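Local coordinates for major capsid protein P2 (Pseudoalteromonas phage pm2, PDB 2VVF) that forms the outer protein shell of the virion as its major capsid protein, a homotrimer in which each subunit carries a double jelly-roll, at residues His176-Gly181 and Gln253-Val258. Sequence-based numbering, arbitrary orientation.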
ATOM      1  N   HIS A 176     -17.327   0.983 -17.168  1.00 24.13           N
ATOM      2  CA  HIS A 176     -16.749   2.251 -17.593  1.00 24.06           C
ATOM      3  C   HIS A 176     -17.514   2.855 -18.760  1.00 28.38           C
ATOM      4  O   HIS A 176     -17.538   2.293 -19.852  1.00 27.88           O
ATOM      5  CB  HIS A 176     -15.276   2.072 -17.970  1.00 24.79           C
ATOM      6  CG  HIS A 176     -14.484   1.302 -16.960  1.00 27.93           C
ATOM      7  ND1 HIS A 176     -13.873   1.902 -15.881  1.00 29.70           N
ATOM      8  CD2 HIS A 176     -14.207  -0.019 -16.864  1.00 29.56           C
ATOM      9  CE1 HIS A 176     -13.252   0.983 -15.163  1.00 28.97           C
ATOM     10  NE2 HIS A 176     -13.439  -0.190 -15.739  1.00 29.29           N
ATOM     11  N   ILE A 177     -18.137   4.003 -18.519  1.00 25.49           N
ATOM     12  CA  ILE A 177     -18.888   4.700 -19.554  1.00 25.47           C
ATOM     13  C   ILE A 177     -17.986   5.723 -20.236  1.00 29.86           C
ATOM     14  O   ILE A 177     -17.616   6.736 -19.641  1.00 29.23           O
ATOM     15  CB  ILE A 177     -20.154   5.362 -18.983  1.00 28.56           C
ATOM     16  CG1 ILE A 177     -21.082   4.304 -18.380  1.00 28.89           C
ATOM     17  CG2 ILE A 177     -20.869   6.168 -20.061  1.00 29.22           C
ATOM     18  CD1 ILE A 177     -21.792   4.762 -17.126  1.00 35.54           C
ATOM     19  N   LYS A 178     -17.615   5.440 -21.479  1.00 27.13           N
ATOM     20  CA  LYS A 178     -16.742   6.328 -22.233  1.00 27.16           C
ATOM     21  C   LYS A 178     -17.540   7.328 -23.058  1.00 32.13           C
ATOM     22  O   LYS A 178     -17.960   7.033 -24.178  1.00 31.69           O
ATOM     23  CB  LYS A 178     -15.806   5.521 -23.130  1.00 29.45           C
ATOM     24  CG  LYS A 178     -14.879   4.585 -22.373  1.00 39.97           C
ATOM     25  CD  LYS A 178     -13.492   4.570 -22.993  1.00 48.52           C
ATOM     26  CE  LYS A 178     -13.382   3.514 -24.081  1.00 57.89           C
ATOM     27  NZ  LYS A 178     -12.086   3.596 -24.806  1.00 66.76           N
ATOM     28  N   ALA A 179     -17.746   8.510 -22.489  1.00 29.66           N
ATOM     29  CA  ALA A 179     -18.485   9.583 -23.146  1.00 29.77           C
ATOM     30  C   ALA A 179     -17.987  10.911 -22.590  1.00 34.45           C
ATOM     31  O   ALA A 179     -17.526  10.976 -21.451  1.00 34.26           O
ATOM     32  CB  ALA A 179     -19.979   9.426 -22.901  1.00 30.49           C
ATOM     33  N   ALA A 180     -18.075  11.967 -23.392  1.00 31.41           N
ATOM     34  CA  ALA A 180     -17.584  13.276 -22.974  1.00 31.34           C
ATOM     35  C   ALA A 180     -18.600  14.175 -22.266  1.00 35.39           C
ATOM     36  O   ALA A 180     -18.219  15.175 -21.658  1.00 35.15           O
ATOM     37  CB  ALA A 180     -16.959  14.006 -24.152  1.00 32.03           C
ATOM     38  N   GLY A 181     -19.883  13.832 -22.346  1.00 31.75           N
ATOM     39  CA  GLY A 181     -20.916  14.668 -21.739  1.00 31.43           C
ATOM     40  C   GLY A 181     -21.768  14.012 -20.654  1.00 35.05           C
ATOM     41  O   GLY A 181     -22.943  14.349 -20.498  1.00 34.68           O
ATOM     42  N   GLN A 253     -22.496   8.489 -29.042  1.00 33.57           N
ATOM     43  CA  GLN A 253     -22.477   7.047 -28.852  1.00 32.74           C
ATOM     44  C   GLN A 253     -21.376   6.731 -27.852  1.00 35.46           C
ATOM     45  O   GLN A 253     -20.203   7.028 -28.085  1.00 34.58           O
ATOM     46  CB  GLN A 253     -22.217   6.303 -30.161  1.00 33.97           C
ATOM     47  CG  GLN A 253     -21.953   4.817 -29.951  1.00 45.26           C
ATOM     48  CD  GLN A 253     -21.693   4.069 -31.240  1.00 59.06           C
ATOM     49  OE1 GLN A 253     -22.614   3.547 -31.862  1.00 53.96           O
ATOM     50  NE2 GLN A 253     -20.427   3.979 -31.626  1.00 49.07           N
ATOM     51  N   ALA A 254     -21.770   6.163 -26.720  1.00 32.21           N
ATOM     52  CA  ALA A 254     -20.828   5.832 -25.665  1.00 31.78           C
ATOM     53  C   ALA A 254     -20.313   4.410 -25.798  1.00 34.72           C
ATOM     54  O   ALA A 254     -21.039   3.510 -26.219  1.00 34.33           O
ATOM     55  CB  ALA A 254     -21.485   6.020 -24.306  1.00 32.56           C
ATOM     56  N   GLU A 255     -19.058   4.208 -25.418  1.00 30.57           N
ATOM     57  CA  GLU A 255     -18.484   2.874 -25.414  1.00 29.80           C
ATOM     58  C   GLU A 255     -18.522   2.395 -23.970  1.00 32.71           C
ATOM     59  O   GLU A 255     -17.828   2.938 -23.110  1.00 32.19           O
ATOM     60  CB  GLU A 255     -17.043   2.880 -25.929  1.00 31.03           C
ATOM     61  CG  GLU A 255     -16.423   1.490 -25.962  1.00 39.63           C
ATOM     62  CD  GLU A 255     -14.943   1.498 -26.290  1.00 53.95           C
ATOM     63  OE1 GLU A 255     -14.433   2.536 -26.766  1.00 45.86           O
ATOM     64  OE2 GLU A 255     -14.293   0.450 -26.088  1.00 44.49           O
ATOM     65  N   ILE A 256     -19.382   1.420 -23.697  1.00 28.54           N
ATOM     66  CA  ILE A 256     -19.525   0.888 -22.349  1.00 27.99           C
ATOM     67  C   ILE A 256     -18.606  -0.311 -22.129  1.00 30.83           C
ATOM     68  O   ILE A 256     -18.764  -1.352 -22.769  1.00 30.34           O
ATOM     69  CB  ILE A 256     -20.993   0.531 -22.028  1.00 31.18           C
ATOM     70  CG1 ILE A 256     -21.904   1.750 -22.210  1.00 31.68           C
ATOM     71  CG2 ILE A 256     -21.110  -0.008 -20.609  1.00 31.83           C
ATOM     72  CD1 ILE A 256     -21.511   2.944 -21.372  1.00 40.00           C
ATOM     73  N   ILE A 257     -17.652  -0.161 -21.215  1.00 26.56           N
ATOM     74  CA  ILE A 257     -16.723  -1.237 -20.890  1.00 25.85           C
ATOM     75  C   ILE A 257     -17.199  -1.954 -19.635  1.00 28.78           C
ATOM     76  O   ILE A 257     -17.390  -1.331 -18.592  1.00 28.42           O
ATOM     77  CB  ILE A 257     -15.288  -0.707 -20.698  1.00 28.85           C
ATOM     78  CG1 ILE A 257     -14.876   0.163 -21.886  1.00 29.19           C
ATOM     79  CG2 ILE A 257     -14.310  -1.864 -20.517  1.00 29.31           C
ATOM     80  CD1 ILE A 257     -14.985  -0.541 -23.214  1.00 36.27           C
ATOM     81  N   VAL A 258     -17.400  -3.263 -19.739  1.00 24.65           N
ATOM     82  CA  VAL A 258     -17.843  -4.054 -18.597  1.00 23.99           C
ATOM     83  C   VAL A 258     -16.803  -5.110 -18.249  1.00 27.54           C
ATOM     84  O   VAL A 258     -16.492  -5.979 -19.062  1.00 27.03           O
ATOM     85  CB  VAL A 258     -19.220  -4.690 -18.844  1.00 27.57           C
ATOM     86  CG1 VAL A 258     -19.695  -5.435 -17.602  1.00 27.24           C
ATOM     87  CG2 VAL A 258     -20.227  -3.636 -19.265  1.00 27.30           C
TER
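His176 and Ile257 form a hydrogen-bonded antiparallel pair, His176 N giving to Ile257 O at 2.7 Å while Ile257 N returns a nearly straight bond to His176 O at 2.8 Å. Two residues on, Lys178 and Glu255 repeat the pattern more loosely: Lys178 N reaches Glu255 O at 3.0 Å from above the carbonyl plane, and Glu255 N donates a longer hydrogen bond, 3.3 Å, to Lys178 O. Alpha C-H groups of Ile256 and Ala254 give further contacts to the carbonyl oxygens of His176 and Lys178.

The charged pair lies on the same face as His176 and Ile257. Lys178 and Glu255 run side by side; Glu255 stays extended, whereas Lys178 bends at chi2 and chi3 (-89°), which sets CE over the carboxylate. Lys178 NZ forms a salt bridge to Glu255 OE1 at 3.2 Å and has a second acid partner in Asp64. His176 lays CB and CD2 against Ile257 CB; its ND1 is hydrogen-bonded to Thr220 and its NE2 to Glu259.

On the other face the packing is apolar. Ile256 and Ile177 lie side by side, and Ile256 CD1 turns toward Ile177, touching both its branches and coming within 3.3 Å of CG1. Ile177 also touches Val182 and Val185 of strand 182-189. Just past the end of strand 171-178, Ala179 CB meets Ala254 CB at 4.0 Å.

Strand 252-263 lies between strands 171-178 and 143-154. This is the I-D pairing of the BIDG sheet in the C-terminal jelly-roll, with Ile177 and Ile256 on the face turned to the CHEF sheet.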